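Local coordinates for protein proteasome accessory factor B/C (PafBC) (Paenarthrobacter aurescens, PDB 6SJ9) that probably acts as a transcriptional regulator of the bacterial DNA damage response, combining winged helix-turn-helix and WYL domains in one chain, at residues A457-S460 with V461-L465; E47-K50 with V51-K54. All coordinates share one frame; numbering follows the deposited sequence.

Overall arrangement
Both contacts lie within a single helix, about two turns each, and join residues four apart along it; their centres are about 15 Å apart. Contact 2, in helix 39-55 of the N-terminal winged helix-turn-helix, has one face on helix 2-17 and the other toward solvent, so charged residues dominate it. Contact 1, at the start of helix 457-469, lies nearer the centre of the chain, packed between helices 95-118 and 427-441; its side chains are mostly aliphatic or small hydroxyls. Helix 2-17 relates the two: Arg4 forms a salt bridge with Asp52 and a weak, long ion pair with Glu459, while the loop after helix 39-55 lends Phe56 and Phe58 to contact 1.

Contact 1 of 2, residues A457-S460 with V461-L465; sequences ALES and VTIKL
Thr462 grips the carbonyl oxygen of Leu458 twice: its OG1 donates to Leu458 O at 2.7 Å, and its backbone N reaches the same O at 3.1 Å, from opposite faces of the carbonyl plane. With OG1 beside its own backbone N (chi1 -63°), the hydroxyl is turned back to the preceding turn and satisfied within the helix, which suits a threonine partly covered by Leu437. Leu458 CD1 lies 4.0 Å from Thr462 OG1, the two side chains crossing at a slant.

One residue on, Glu459 CG packs on Ile463 CD1 at 4.0 Å, the chains running side by side, while OE2 bonds Thr5. Val461, branched to fill the interface with Leu101 and Leu437, sets CG1 3.3 Å from Ala457 O. Lys464 CG passes 3.2 Å from Ser460 O, and the extended chain carries NZ to Glu97 and Ser92 O. Ser460, small enough for a buried site beside Phe56, uses OG to bond Glu97 as well.

The contact opens helix 457-469 of the PafC helix-turn-helix domain, packed on helices 95-118 and 427-441. Glu97 of helix 95-118 thus receives both a hydroxyl and an ammonium, which would favour its charged form and tie the two helices together.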
ATOM      1  N   ALA A 457      14.025   0.741 -12.929  1.00 42.83           N
ATOM      2  CA  ALA A 457      13.390   1.742 -12.079  1.00 46.95           C
ATOM      3  C   ALA A 457      13.442   1.370 -10.600  1.00 48.23           C
ATOM      4  O   ALA A 457      13.514   2.250  -9.730  1.00 46.60           O
ATOM      5  CB  ALA A 457      11.924   1.897 -12.476  1.00 43.80           C
ATOM      6  N   LEU A 458      13.339   0.088 -10.295  1.00 45.00           N
ATOM      7  CA  LEU A 458      13.464  -0.326  -8.909  1.00 44.87           C
ATOM      8  C   LEU A 458      14.822   0.091  -8.364  1.00 43.42           C
ATOM      9  O   LEU A 458      14.918   0.656  -7.276  1.00 43.70           O
ATOM     10  CB  LEU A 458      13.275  -1.835  -8.783  1.00 39.23           C
ATOM     11  CG  LEU A 458      13.602  -2.315  -7.370  1.00 42.91           C
ATOM     12  CD1 LEU A 458      12.542  -1.728  -6.347  1.00 37.67           C
ATOM     13  CD2 LEU A 458      13.618  -3.864  -7.312  1.00 46.23           C
ATOM     14  N   GLU A 459      15.878  -0.170  -9.119  1.00 43.47           N
ATOM     15  CA  GLU A 459      17.223   0.168  -8.659  1.00 48.19           C
ATOM     16  C   GLU A 459      17.376   1.677  -8.471  1.00 45.97           C
ATOM     17  O   GLU A 459      17.938   2.146  -7.468  1.00 44.53           O
ATOM     18  CB  GLU A 459      18.275  -0.343  -9.644  1.00 55.27           C
ATOM     19  CG  GLU A 459      19.685   0.084  -9.233  1.00 63.69           C
ATOM     20  CD  GLU A 459      20.722   0.041 -10.368  1.00 70.77           C
ATOM     21  OE1 GLU A 459      20.395   0.436 -11.517  1.00 66.04           O
ATOM     22  OE2 GLU A 459      21.880  -0.351 -10.098  1.00 79.47           O
ATOM     23  N   SER A 460      16.905   2.458  -9.443  1.00 41.96           N
ATOM     24  CA  SER A 460      17.153   3.886  -9.362  1.00 46.07           C
ATOM     25  C   SER A 460      16.357   4.531  -8.235  1.00 40.54           C
ATOM     26  O   SER A 460      16.869   5.435  -7.568  1.00 38.94           O
ATOM     27  CB  SER A 460      16.864   4.590 -10.707  1.00 51.81           C
ATOM     28  OG  SER A 460      15.481   4.688 -10.996  1.00 54.33           O
ATOM     29  N   VAL A 461      15.102   4.116  -8.025  1.00 38.11           N
ATOM     30  CA  VAL A 461      14.330   4.726  -6.945  1.00 38.32           C
ATOM     31  C   VAL A 461      14.888   4.275  -5.587  1.00 38.85           C
ATOM     32  O   VAL A 461      14.861   5.053  -4.624  1.00 36.25           O
ATOM     33  CB  VAL A 461      12.817   4.469  -7.086  1.00 38.72           C
ATOM     34  CG1 VAL A 461      12.441   3.055  -6.692  1.00 37.61           C
ATOM     35  CG2 VAL A 461      12.036   5.452  -6.253  1.00 39.97           C
ATOM     36  N   THR A 462      15.507   3.082  -5.519  1.00 38.16           N
ATOM     37  CA  THR A 462      16.154   2.641  -4.275  1.00 39.53           C
ATOM     38  C   THR A 462      17.343   3.541  -3.915  1.00 40.30           C
ATOM     39  O   THR A 462      17.469   3.985  -2.772  1.00 42.03           O
ATOM     40  CB  THR A 462      16.600   1.189  -4.415  1.00 38.29           C
ATOM     41  OG1 THR A 462      15.424   0.398  -4.612  1.00 39.86           O
ATOM     42  CG2 THR A 462      17.408   0.689  -3.153  1.00 35.21           C
ATOM     43  N   ILE A 463      18.177   3.868  -4.896  1.00 37.92           N
ATOM     44  CA  ILE A 463      19.316   4.749  -4.678  1.00 41.74           C
ATOM     45  C   ILE A 463      18.823   6.140  -4.265  1.00 44.82           C
ATOM     46  O   ILE A 463      19.321   6.732  -3.307  1.00 45.95           O
ATOM     47  CB  ILE A 463      20.182   4.786  -5.957  1.00 48.47           C
ATOM     48  CG1 ILE A 463      20.715   3.381  -6.221  1.00 52.88           C
ATOM     49  CG2 ILE A 463      21.380   5.737  -5.854  1.00 51.40           C
ATOM     50  CD1 ILE A 463      21.494   3.227  -7.542  1.00 55.72           C
ATOM     51  N   LYS A 464      17.834   6.684  -4.981  1.00 43.19           N
ATOM     52  CA  LYS A 464      17.344   8.023  -4.650  1.00 42.03           C
ATOM     53  C   LYS A 464      16.746   8.080  -3.248  1.00 41.07           C
ATOM     54  O   LYS A 464      17.057   8.985  -2.467  1.00 38.36           O
ATOM     55  CB  LYS A 464      16.319   8.478  -5.677  1.00 42.00           C
ATOM     56  CG  LYS A 464      16.893   8.617  -7.061  1.00 44.03           C
ATOM     57  CD  LYS A 464      15.797   8.978  -8.070  1.00 46.69           C
ATOM     58  CE  LYS A 464      16.389   9.269  -9.468  1.00 48.30           C
ATOM     59  NZ  LYS A 464      15.269   9.739 -10.315  1.00 50.50           N
ATOM     60  N   LEU A 465      15.942   7.084  -2.876  1.00 39.11           N
ATOM     61  CA  LEU A 465      15.362   7.103  -1.537  1.00 37.59           C
ATOM     62  C   LEU A 465      16.419   6.856  -0.469  1.00 41.14           C
ATOM     63  O   LEU A 465      16.245   7.303   0.671  1.00 42.55           O
ATOM     64  CB  LEU A 465      14.247   6.074  -1.399  1.00 39.24           C
ATOM     65  CG  LEU A 465      12.831   6.523  -1.766  1.00 40.50           C
ATOM     66  CD1 LEU A 465      12.284   7.359  -0.647  1.00 47.34           C
ATOM     67  CD2 LEU A 465      12.891   7.367  -3.006  1.00 39.88           C
TER

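Contact 2 of 2, residues E47-K50 with V51-K54; sequences ERDK and VDLK
Val51, Asp52, Leu53 and Lys54 each donate their backbone N-H to the carbonyl four residues earlier, from Glu47 to Lys50, and the shortest of these alpha-helical bonds is Leu53 N to Asp49 O at 2.7 Å. The contact belongs to helix 39-55, the third helix of the N-terminal winged helix-turn-helix, a position consistent with the recognition helix of that fold.

The closest side-chain approach to the previous turn is made by Asp52. Its CG stands anti to its own carbonyl carbon (chi1 -70°), which swings the carboxylate back over Arg48 O; CG is 3.0 Å from Arg48 O, with OD1 and OD2 each 3.3 Å from it. These are acceptors facing an acceptor, so the carboxylate draws its support from elsewhere: OD2 forms a salt bridge with Arg4 of helix 2-17. Asp49, buried on the same side, has its OD1 4.5 Å from Asp52 OD2. Two like charges so close would probably repel, but Asp49 OD2 is paired with Arg7 and hydrogen-bonded to Tyr32, and the two arginines should offset the cost. An aspartate suits each place because its short stem keeps the carboxylate close to the backbone, facing the arginines of helix 2-17.

Leu53 is the apolar member, its CG 3.5 Å from Asp49 O and its side chain packed on Leu11 and Ile60, where a branched aliphatic residue fits the buried face. On the exposed flank, Val51 rests CG2 3.4 Å from Glu47 O. Lys50, three residues after Glu47, bends at chi3 and chi4 to bring its ammonium back to the Glu47 carboxylate in a salt bridge: NZ lies 3.0 Å from Glu47 OE2, meeting it from above the carboxylate plane, 36° out of it.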
ATOM      1  N   GLU A  47      35.948   6.744 -10.519  1.00 69.98           N
ATOM      2  CA  GLU A  47      35.474   7.751 -11.467  1.00 72.50           C
ATOM      3  C   GLU A  47      34.163   7.324 -12.113  1.00 73.34           C
ATOM      4  O   GLU A  47      33.279   8.156 -12.332  1.00 77.06           O
ATOM      5  CB  GLU A  47      36.524   7.988 -12.555  1.00 81.51           C
ATOM      6  CG  GLU A  47      37.803   8.725 -12.124  1.00 89.73           C
ATOM      7  CD  GLU A  47      37.581  10.143 -11.600  1.00 93.77           C
ATOM      8  OE1 GLU A  47      38.262  10.516 -10.625  1.00 96.00           O
ATOM      9  OE2 GLU A  47      36.715  10.869 -12.136  1.00 95.35           O
ATOM     10  N   ARG A  48      34.010   6.028 -12.422  1.00 73.47           N
ATOM     11  CA  ARG A  48      32.741   5.543 -12.988  1.00 71.73           C
ATOM     12  C   ARG A  48      31.594   5.656 -11.985  1.00 66.29           C
ATOM     13  O   ARG A  48      30.460   6.008 -12.352  1.00 62.08           O
ATOM     14  CB  ARG A  48      32.870   4.093 -13.444  1.00 73.18           C
ATOM     15  CG  ARG A  48      33.723   3.863 -14.673  1.00 76.66           C
ATOM     16  CD  ARG A  48      33.366   2.502 -15.266  1.00 76.76           C
ATOM     17  NE  ARG A  48      33.584   1.411 -14.322  1.00 75.34           N
ATOM     18  CZ  ARG A  48      34.756   0.802 -14.156  1.00 78.29           C
ATOM     19  NH1 ARG A  48      35.806   1.177 -14.877  1.00 84.68           N
ATOM     20  NH2 ARG A  48      34.884  -0.180 -13.279  1.00 74.26           N
ATOM     21  N   ASP A  49      31.874   5.388 -10.707  1.00 63.83           N
ATOM     22  CA  ASP A  49      30.812   5.482  -9.718  1.00 58.19           C
ATOM     23  C   ASP A  49      30.394   6.925  -9.511  1.00 57.92           C
ATOM     24  O   ASP A  49      29.203   7.208  -9.395  1.00 56.77           O
ATOM     25  CB  ASP A  49      31.286   4.873  -8.414  1.00 55.07           C
ATOM     26  CG  ASP A  49      31.428   3.377  -8.483  1.00 55.37           C
ATOM     27  OD1 ASP A  49      30.859   2.738  -9.395  1.00 57.64           O
ATOM     28  OD2 ASP A  49      32.112   2.835  -7.607  1.00 56.96           O
ATOM     29  N   LYS A  50      31.351   7.857  -9.568  1.00 63.38           N
ATOM     30  CA  LYS A  50      31.023   9.279  -9.489  1.00 63.97           C
ATOM     31  C   LYS A  50      30.134   9.682 -10.647  1.00 60.08           C
ATOM     32  O   LYS A  50      29.084  10.313 -10.465  1.00 59.77           O
ATOM     33  CB  LYS A  50      32.305  10.131  -9.458  1.00 64.81           C
ATOM     34  CG  LYS A  50      33.066   9.960  -8.158  1.00 69.98           C
ATOM     35  CD  LYS A  50      34.326  10.856  -8.037  1.00 77.68           C
ATOM     36  CE  LYS A  50      35.178  10.834  -9.294  1.00 81.84           C
ATOM     37  NZ  LYS A  50      35.750  12.173  -9.611  1.00 83.42           N
ATOM     38  N   VAL A  51      30.511   9.285 -11.853  1.00 63.14           N
ATOM     39  CA  VAL A  51      29.660   9.584 -12.998  1.00 58.82           C
ATOM     40  C   VAL A  51      28.300   8.950 -12.815  1.00 58.07           C
ATOM     41  O   VAL A  51      27.261   9.583 -13.069  1.00 62.69           O
ATOM     42  CB  VAL A  51      30.336   9.095 -14.288  1.00 62.79           C
ATOM     43  CG1 VAL A  51      29.327   9.042 -15.429  1.00 63.19           C
ATOM     44  CG2 VAL A  51      31.532  10.010 -14.629  1.00 64.26           C
ATOM     45  N   ASP A  52      28.272   7.698 -12.347  1.00 58.43           N
ATOM     46  CA  ASP A  52      26.985   7.002 -12.225  1.00 59.56           C
ATOM     47  C   ASP A  52      26.102   7.652 -11.153  1.00 55.09           C
ATOM     48  O   ASP A  52      24.904   7.850 -11.373  1.00 50.21           O
ATOM     49  CB  ASP A  52      27.224   5.514 -11.941  1.00 67.73           C
ATOM     50  CG  ASP A  52      27.816   4.748 -13.165  1.00 74.69           C
ATOM     51  OD1 ASP A  52      27.868   5.293 -14.281  1.00 75.25           O
ATOM     52  OD2 ASP A  52      28.284   3.597 -12.982  1.00 78.20           O
ATOM     53  N   LEU A  53      26.675   8.012  -9.986  1.00 55.08           N
ATOM     54  CA  LEU A  53      25.876   8.685  -8.960  1.00 52.52           C
ATOM     55  C   LEU A  53      25.279   9.999  -9.471  1.00 53.54           C
ATOM     56  O   LEU A  53      24.131  10.327  -9.154  1.00 51.70           O
ATOM     57  CB  LEU A  53      26.731   8.947  -7.714  1.00 52.43           C
ATOM     58  CG  LEU A  53      26.872   7.752  -6.788  1.00 51.82           C
ATOM     59  CD1 LEU A  53      27.578   8.146  -5.520  1.00 53.26           C
ATOM     60  CD2 LEU A  53      25.476   7.185  -6.492  1.00 46.08           C
ATOM     61  N   LYS A  54      26.034  10.764 -10.274  1.00 58.59           N
ATOM     62  CA  LYS A  54      25.498  12.022 -10.801  1.00 64.37           C
ATOM     63  C   LYS A  54      24.239  11.787 -11.630  1.00 67.55           C
ATOM     64  O   LYS A  54      23.272  12.559 -11.537  1.00 68.69           O
ATOM     65  CB  LYS A  54      26.582  12.772 -11.584  1.00 71.19           C
ATOM     66  CG  LYS A  54      26.158  14.192 -11.988  1.00 76.55           C
ATOM     67  CD  LYS A  54      27.233  14.959 -12.769  1.00 83.78           C
ATOM     68  CE  LYS A  54      28.209  15.605 -11.782  1.00 89.67           C
ATOM     69  NZ  LYS A  54      28.661  16.961 -12.238  1.00 96.15           N
TER